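Local atomic coordinates of glycosyl hydrolases family 31 family protein (Aspergillus niger, PDB entry 6DRU), a protein that releases alpha-xylose by hydrolysis from the non-reducing terminal glucose of xyloglucan oligosaccharides, as a member of glycoside hydrolase family 31. Residues A[180-185]-A[233-238]; A[505-510]-A[616-621]. All coordinates share one frame; numbering follows the deposited sequence.

Contact 1 (A[180-185]-A[233-238])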
ATOM      1  N   VAL A 180       1.534  23.564 -17.044  1.00 53.55           N
ATOM      2  CA  VAL A 180       0.938  24.789 -17.566  1.00 55.79           C
ATOM      3  C   VAL A 180       1.277  24.837 -19.048  1.00 55.51           C
ATOM      4  O   VAL A 180       2.454  24.955 -19.413  1.00 60.76           O
ATOM      5  CB  VAL A 180       1.452  26.045 -16.847  1.00 52.75           C
ATOM      6  CG1 VAL A 180       0.950  27.299 -17.547  1.00 43.31           C
ATOM      7  CG2 VAL A 180       1.026  26.038 -15.389  1.00 48.29           C
ATOM      8  N   PHE A 181       0.262  24.737 -19.905  1.00 51.39           N
ATOM      9  CA  PHE A 181       0.508  24.688 -21.337  1.00 57.99           C
ATOM     10  C   PHE A 181      -0.522  25.517 -22.087  1.00 57.91           C
ATOM     11  O   PHE A 181      -1.636  25.741 -21.607  1.00 55.05           O
ATOM     12  CB  PHE A 181       0.501  23.243 -21.864  1.00 58.17           C
ATOM     13  CG  PHE A 181      -0.865  22.610 -21.921  1.00 55.74           C
ATOM     14  CD1 PHE A 181      -1.626  22.671 -23.080  1.00 55.91           C
ATOM     15  CD2 PHE A 181      -1.372  21.924 -20.833  1.00 55.08           C
ATOM     16  CE1 PHE A 181      -2.876  22.080 -23.141  1.00 51.99           C
ATOM     17  CE2 PHE A 181      -2.618  21.327 -20.890  1.00 56.83           C
ATOM     18  CZ  PHE A 181      -3.372  21.408 -22.046  1.00 49.21           C
ATOM     19  N   MET A 182      -0.127  25.974 -23.273  1.00 59.08           N
ATOM     20  CA  MET A 182      -1.018  26.623 -24.223  1.00 60.38           C
ATOM     21  C   MET A 182      -1.252  25.695 -25.407  1.00 56.91           C
ATOM     22  O   MET A 182      -0.349  24.964 -25.824  1.00 55.00           O
ATOM     23  CB  MET A 182      -0.438  27.946 -24.730  1.00 54.45           C
ATOM     24  CG  MET A 182      -0.182  28.991 -23.664  1.00 59.49           C
ATOM     25  SD  MET A 182       0.419  30.528 -24.396  1.00 57.41           S
ATOM     26  CE  MET A 182       1.813  29.933 -25.351  1.00 54.08           C
ATOM     27  N   SER A 183      -2.466  25.729 -25.941  1.00 52.91           N
ATOM     28  CA  SER A 183      -2.814  24.999 -27.149  1.00 61.59           C
ATOM     29  C   SER A 183      -3.087  25.984 -28.279  1.00 61.88           C
ATOM     30  O   SER A 183      -3.577  27.093 -28.051  1.00 62.06           O
ATOM     31  CB  SER A 183      -4.035  24.105 -26.925  1.00 57.97           C
ATOM     32  OG  SER A 183      -4.427  23.467 -28.127  1.00 61.21           O
ATOM     33  N   ASN A 184      -2.760  25.571 -29.504  1.00 63.73           N
ATOM     34  CA  ASN A 184      -3.034  26.421 -30.655  1.00 65.29           C
ATOM     35  C   ASN A 184      -4.520  26.520 -30.976  1.00 65.59           C
ATOM     36  O   ASN A 184      -4.897  27.336 -31.823  1.00 66.97           O
ATOM     37  CB  ASN A 184      -2.259  25.925 -31.879  1.00 52.50           C
ATOM     38  CG  ASN A 184      -2.576  24.489 -32.231  1.00 62.56           C
ATOM     39  OD1 ASN A 184      -3.205  23.771 -31.455  1.00 81.69           O
ATOM     40  ND2 ASN A 184      -2.141  24.060 -33.410  1.00 63.64           N
ATOM     41  N   LYS A 185      -5.370  25.725 -30.322  1.00 57.90           N
ATOM     42  CA  LYS A 185      -6.810  25.896 -30.467  1.00 53.33           C
ATOM     43  C   LYS A 185      -7.318  27.164 -29.797  1.00 65.42           C
ATOM     44  O   LYS A 185      -8.481  27.528 -30.000  1.00 74.44           O
ATOM     45  CB  LYS A 185      -7.552  24.687 -29.896  1.00 53.26           C
ATOM     46  CG  LYS A 185      -7.581  23.488 -30.822  1.00 66.33           C
ATOM     47  CD  LYS A 185      -8.595  22.459 -30.356  1.00 67.63           C
ATOM     48  CE  LYS A 185      -8.626  21.262 -31.290  1.00 77.06           C
ATOM     49  NZ  LYS A 185      -9.279  20.081 -30.663  1.00 80.00           N
ATOM     50  N   GLN A 233      -1.253  36.643 -20.731  1.00 62.58           N
ATOM     51  CA  GLN A 233      -1.813  37.639 -19.825  1.00 66.13           C
ATOM     52  C   GLN A 233      -2.734  36.988 -18.801  1.00 70.49           C
ATOM     53  O   GLN A 233      -2.761  37.392 -17.633  1.00 68.06           O
ATOM     54  CB  GLN A 233      -2.568  38.707 -20.615  1.00 66.23           C
ATOM     55  CG  GLN A 233      -2.641  40.063 -19.927  1.00 64.22           C
ATOM     56  CD  GLN A 233      -3.661  40.983 -20.571  1.00 70.38           C
ATOM     57  OE1 GLN A 233      -3.764  41.054 -21.795  1.00 87.70           O
ATOM     58  NE2 GLN A 233      -4.415  41.698 -19.746  1.00 74.64           N
ATOM     59  N   ARG A 234      -3.493  35.973 -19.224  1.00 60.05           N
ATOM     60  CA  ARG A 234      -4.397  35.277 -18.316  1.00 59.30           C
ATOM     61  C   ARG A 234      -3.647  34.333 -17.384  1.00 62.65           C
ATOM     62  O   ARG A 234      -3.986  34.232 -16.200  1.00 60.10           O
ATOM     63  CB  ARG A 234      -5.446  34.508 -19.118  1.00 52.22           C
ATOM     64  CG  ARG A 234      -6.230  35.361 -20.101  1.00 59.55           C
ATOM     65  CD  ARG A 234      -7.313  36.169 -19.408  1.00 60.97           C
ATOM     66  NE  ARG A 234      -8.117  36.931 -20.359  1.00 71.56           N
ATOM     67  CZ  ARG A 234      -7.920  38.213 -20.647  1.00 79.50           C
ATOM     68  NH1 ARG A 234      -6.940  38.885 -20.057  1.00 79.67           N
ATOM     69  NH2 ARG A 234      -8.702  38.826 -21.524  1.00 71.96           N
ATOM     70  N   ILE A 235      -2.632  33.634 -17.901  1.00 52.39           N
ATOM     71  CA  ILE A 235      -1.861  32.710 -17.074  1.00 48.25           C
ATOM     72  C   ILE A 235      -1.160  33.465 -15.953  1.00 59.18           C
ATOM     73  O   ILE A 235      -1.173  33.044 -14.790  1.00 63.22           O
ATOM     74  CB  ILE A 235      -0.859  31.923 -17.937  1.00 52.28           C
ATOM     75  CG1 ILE A 235      -1.592  30.990 -18.903  1.00 53.06           C
ATOM     76  CG2 ILE A 235       0.102  31.131 -17.062  1.00 49.17           C
ATOM     77  CD1 ILE A 235      -0.692  30.370 -19.952  1.00 51.09           C
ATOM     78  N   SER A 236      -0.538  34.598 -16.287  1.00 59.07           N
ATOM     79  CA  SER A 236       0.158  35.391 -15.279  1.00 51.15           C
ATOM     80  C   SER A 236      -0.811  35.989 -14.268  1.00 58.54           C
ATOM     81  O   SER A 236      -0.469  36.123 -13.089  1.00 63.43           O
ATOM     82  CB  SER A 236       0.978  36.492 -15.950  1.00 58.16           C
ATOM     83  OG  SER A 236       0.155  37.326 -16.751  1.00 62.19           O
ATOM     84  N   ALA A 237      -2.018  36.357 -14.704  1.00 61.25           N
ATOM     85  CA  ALA A 237      -3.026  36.832 -13.764  1.00 58.10           C
ATOM     86  C   ALA A 237      -3.507  35.727 -12.835  1.00 66.42           C
ATOM     87  O   ALA A 237      -3.999  36.021 -11.742  1.00 72.12           O
ATOM     88  CB  ALA A 237      -4.213  37.432 -14.515  1.00 57.97           C
ATOM     89  N   LEU A 238      -3.375  34.467 -13.245  1.00 56.03           N
ATOM     90  CA  LEU A 238      -3.780  33.349 -12.406  1.00 53.37           C
ATOM     91  C   LEU A 238      -2.673  32.900 -11.465  1.00 64.67           C
ATOM     92  O   LEU A 238      -2.940  32.603 -10.297  1.00 61.82           O
ATOM     93  CB  LEU A 238      -4.216  32.168 -13.276  1.00 55.06           C
ATOM     94  CG  LEU A 238      -5.596  32.266 -13.922  1.00 58.01           C
ATOM     95  CD1 LEU A 238      -5.717  31.267 -15.059  1.00 49.35           C
ATOM     96  CD2 LEU A 238      -6.685  32.044 -12.890  1.00 55.59           C
TER
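In the N-terminal beta-sandwich region of this family 31 enzyme, helix 228-239 lies against a strand of the eight-stranded sheet, and I235 carries the contact by touching both V180 and M182. Its two branches divide the work. CG2 lies anti to the backbone N and meets V180 CG1 at 4.0 Å, the two side chains running antiparallel alongside each other. The other branch, extended through chi2 (170°), ends in CD1, which lies 4.0 Å from M182 CG, the carbon from which the methionine chain bends (chi3 -54°). Across the contact V180 and I235 have the closest backbones, their CA atoms 8.4 Å apart. On strand 176-183, V180 points at the helix and M182, two residues on, reaches I235 from the flank, whereas F181 between them points away and sets its ring edge-to-face with F201 of the five-stranded sheet. The helix thus packs on the face of the larger sheet opposite F181, and L238 extends this packing onto I190 and V219. At the last residue of the strand, S183 OG accepts from K185 N at 3.3 Å with a nearly straight N-H...O angle of 171°, an ST turn.

Contact 2 (A[505-510]-A[616-621]); sequences AAATGW and PLYMDF
A505 O receives W510 N at 2.9 Å and, weakly, T508 N at 3.1 Å, closing the helix end whose A506 and A507 meet P616 and Y618. G509 N bonds back to A506 O at 3.2 Å. This 5-to-2 bond and the 6-to-1 bond from W510 N to A505 O, with the positive phi of G509 (110°), make the Schellman motif that ends helix 492-508. Across the contact no hydrogen bond forms. A506 CB faces the proline ring, 4.5 Å from P616 CD, while A507 CB meets the end of a tyrosine, 3.6 Å from Y618 OH. The CB of Y618 leaves the backbone along the flank of the contact, and its CG sits between the backbone N and the carbonyl carbon (chi1 59°), a torsion that carries the hydroxyl end of the phenol nearer to A507. P616 O accepts from M619 N at 3.1 Å within the turn that carries both contact residues. A helix of the family's TIM barrel is thereby joined to the C-terminal domain. Around the junction, the Y618 ring stacks with Y150 and is edge-to-face with Y228, Q232 of helix 228-239 bonds to A507 O, and L617 and F621 rest on I628 of helix 628-633.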
ATOM      1  N   ALA A 505       9.837  27.397 -21.577  1.00 62.28           N
ATOM      2  CA  ALA A 505       9.675  28.092 -20.304  1.00 55.84           C
ATOM      3  C   ALA A 505       8.848  29.361 -20.468  1.00 62.41           C
ATOM      4  O   ALA A 505       8.075  29.727 -19.575  1.00 61.04           O
ATOM      5  CB  ALA A 505      11.045  28.416 -19.707  1.00 54.83           C
ATOM      6  N   ALA A 506       9.000  30.047 -21.602  1.00 68.69           N
ATOM      7  CA  ALA A 506       8.219  31.257 -21.839  1.00 55.51           C
ATOM      8  C   ALA A 506       6.731  30.941 -21.922  1.00 59.74           C
ATOM      9  O   ALA A 506       5.899  31.698 -21.407  1.00 55.63           O
ATOM     10  CB  ALA A 506       8.699  31.951 -23.113  1.00 56.83           C
ATOM     11  N   ALA A 507       6.375  29.827 -22.566  1.00 58.24           N
ATOM     12  CA  ALA A 507       4.974  29.433 -22.651  1.00 62.42           C
ATOM     13  C   ALA A 507       4.425  28.954 -21.314  1.00 69.25           C
ATOM     14  O   ALA A 507       3.204  28.951 -21.125  1.00 67.43           O
ATOM     15  CB  ALA A 507       4.793  28.345 -23.709  1.00 67.72           C
ATOM     16  N   THR A 508       5.295  28.549 -20.387  1.00 59.50           N
ATOM     17  CA  THR A 508       4.867  28.173 -19.047  1.00 61.31           C
ATOM     18  C   THR A 508       4.646  29.385 -18.150  1.00 67.12           C
ATOM     19  O   THR A 508       4.002  29.256 -17.100  1.00 70.58           O
ATOM     20  CB  THR A 508       5.898  27.228 -18.416  1.00 65.00           C
ATOM     21  OG1 THR A 508       6.317  26.262 -19.386  1.00 62.85           O
ATOM     22  CG2 THR A 508       5.310  26.494 -17.215  1.00 63.52           C
ATOM     23  N   GLY A 509       5.142  30.556 -18.546  1.00 56.71           N
ATOM     24  CA  GLY A 509       5.005  31.767 -17.764  1.00 55.19           C
ATOM     25  C   GLY A 509       6.292  32.275 -17.154  1.00 63.20           C
ATOM     26  O   GLY A 509       6.255  33.273 -16.423  1.00 65.51           O
ATOM     27  N   TRP A 510       7.425  31.636 -17.430  1.00 61.60           N
ATOM     28  CA  TRP A 510       8.705  32.006 -16.840  1.00 61.48           C
ATOM     29  C   TRP A 510       9.462  32.897 -17.817  1.00 65.35           C
ATOM     30  O   TRP A 510       9.773  32.474 -18.936  1.00 57.00           O
ATOM     31  CB  TRP A 510       9.532  30.766 -16.500  1.00 53.56           C
ATOM     32  CG  TRP A 510       8.810  29.762 -15.656  1.00 60.08           C
ATOM     33  CD1 TRP A 510       7.708  29.976 -14.878  1.00 63.04           C
ATOM     34  CD2 TRP A 510       9.143  28.376 -15.508  1.00 57.90           C
ATOM     35  NE1 TRP A 510       7.334  28.809 -14.256  1.00 60.55           N
ATOM     36  CE2 TRP A 510       8.200  27.813 -14.626  1.00 56.70           C
ATOM     37  CE3 TRP A 510      10.146  27.559 -16.036  1.00 59.19           C
ATOM     38  CZ2 TRP A 510       8.231  26.469 -14.260  1.00 65.70           C
ATOM     39  CZ3 TRP A 510      10.176  26.226 -15.672  1.00 64.85           C
ATOM     40  CH2 TRP A 510       9.224  25.695 -14.793  1.00 63.65           C
ATOM     41  N   PRO A 616       8.797  32.622 -28.776  1.00 66.97           N
ATOM     42  CA  PRO A 616       8.712  31.717 -29.926  1.00 62.95           C
ATOM     43  C   PRO A 616       7.930  32.363 -31.060  1.00 59.86           C
ATOM     44  O   PRO A 616       7.070  33.219 -30.843  1.00 69.81           O
ATOM     45  CB  PRO A 616       7.986  30.490 -29.363  1.00 61.97           C
ATOM     46  CG  PRO A 616       7.304  30.978 -28.122  1.00 51.77           C
ATOM     47  CD  PRO A 616       8.194  32.040 -27.567  1.00 55.93           C
ATOM     48  N   LEU A 617       8.240  31.936 -32.286  1.00 61.52           N
ATOM     49  CA  LEU A 617       7.757  32.638 -33.471  1.00 71.49           C
ATOM     50  C   LEU A 617       6.243  32.576 -33.632  1.00 65.78           C
ATOM     51  O   LEU A 617       5.677  33.431 -34.320  1.00 74.70           O
ATOM     52  CB  LEU A 617       8.429  32.080 -34.727  1.00 59.20           C
ATOM     53  CG  LEU A 617       9.942  32.293 -34.816  1.00 60.11           C
ATOM     54  CD1 LEU A 617      10.485  31.779 -36.140  1.00 62.55           C
ATOM     55  CD2 LEU A 617      10.290  33.763 -34.621  1.00 46.09           C
ATOM     56  N   TYR A 618       5.570  31.599 -33.019  1.00 60.79           N
ATOM     57  CA  TYR A 618       4.123  31.518 -33.176  1.00 62.60           C
ATOM     58  C   TYR A 618       3.395  32.638 -32.445  1.00 63.60           C
ATOM     59  O   TYR A 618       2.246  32.938 -32.783  1.00 67.96           O
ATOM     60  CB  TYR A 618       3.602  30.155 -32.701  1.00 62.43           C
ATOM     61  CG  TYR A 618       3.901  29.813 -31.255  1.00 62.31           C
ATOM     62  CD1 TYR A 618       3.167  30.376 -30.217  1.00 60.60           C
ATOM     63  CD2 TYR A 618       4.900  28.904 -30.930  1.00 62.57           C
ATOM     64  CE1 TYR A 618       3.432  30.061 -28.899  1.00 63.81           C
ATOM     65  CE2 TYR A 618       5.168  28.579 -29.612  1.00 62.34           C
ATOM     66  CZ  TYR A 618       4.432  29.163 -28.602  1.00 67.82           C
ATOM     67  OH  TYR A 618       4.695  28.848 -27.289  1.00 64.34           O
ATOM     68  N   MET A 619       4.035  33.269 -31.459  1.00 62.03           N
ATOM     69  CA  MET A 619       3.346  34.294 -30.686  1.00 70.14           C
ATOM     70  C   MET A 619       3.193  35.593 -31.464  1.00 62.54           C
ATOM     71  O   MET A 619       2.278  36.375 -31.184  1.00 76.57           O
ATOM     72  CB  MET A 619       4.086  34.550 -29.375  1.00 64.74           C
ATOM     73  CG  MET A 619       3.902  33.448 -28.351  1.00 78.71           C
ATOM     74  SD  MET A 619       4.184  34.030 -26.673  1.00 88.17           S
ATOM     75  CE  MET A 619       5.844  34.633 -26.849  1.00 56.59           C
ATOM     76  N   ASP A 620       4.075  35.847 -32.433  1.00 69.08           N
ATOM     77  CA  ASP A 620       4.045  37.094 -33.182  1.00 65.86           C
ATOM     78  C   ASP A 620       3.698  36.937 -34.656  1.00 64.56           C
ATOM     79  O   ASP A 620       3.296  37.923 -35.281  1.00 72.45           O
ATOM     80  CB  ASP A 620       5.400  37.812 -33.078  1.00 66.45           C
ATOM     81  CG  ASP A 620       5.563  38.566 -31.771  1.00 73.39           C
ATOM     82  OD1 ASP A 620       4.554  39.099 -31.259  1.00 75.13           O
ATOM     83  OD2 ASP A 620       6.703  38.635 -31.263  1.00 78.44           O
ATOM     84  N   PHE A 621       3.826  35.735 -35.227  1.00 58.27           N
ATOM     85  CA  PHE A 621       3.654  35.577 -36.666  1.00 59.06           C
ATOM     86  C   PHE A 621       2.794  34.374 -37.041  1.00 62.58           C
ATOM     87  O   PHE A 621       2.841  33.931 -38.193  1.00 74.52           O
ATOM     88  CB  PHE A 621       5.014  35.473 -37.369  1.00 63.24           C
ATOM     89  CG  PHE A 621       6.000  36.532 -36.959  1.00 64.50           C
ATOM     90  CD1 PHE A 621       5.834  37.847 -37.362  1.00 63.84           C
ATOM     91  CD2 PHE A 621       7.105  36.209 -36.188  1.00 69.80           C
ATOM     92  CE1 PHE A 621       6.742  38.823 -36.990  1.00 62.47           C
ATOM     93  CE2 PHE A 621       8.020  37.183 -35.815  1.00 70.23           C
ATOM     94  CZ  PHE A 621       7.836  38.491 -36.217  1.00 67.80           C
TER

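Following the chain from the N terminus, strand 176-183 comes first; after 47 residues, about half of them strand, helix 228-239 folds back over it and closes contact 1. The chain then runs through most of the TIM barrel before reaching 505-510, and another 105 residues, rich in helix, pass before 616-621 closes contact 2. The two loops are in series, neither nested nor crossed, yet their contacts touch, with centres about 10 Å apart. M182 CE packs 3.6 Å from Y618 OH and 3.8 Å from A507 CB, while V180 CG1 lies 3.7 Å from T508 O. The N-terminal sheet, the barrel and the C-terminal domain therefore converge here in one buried region.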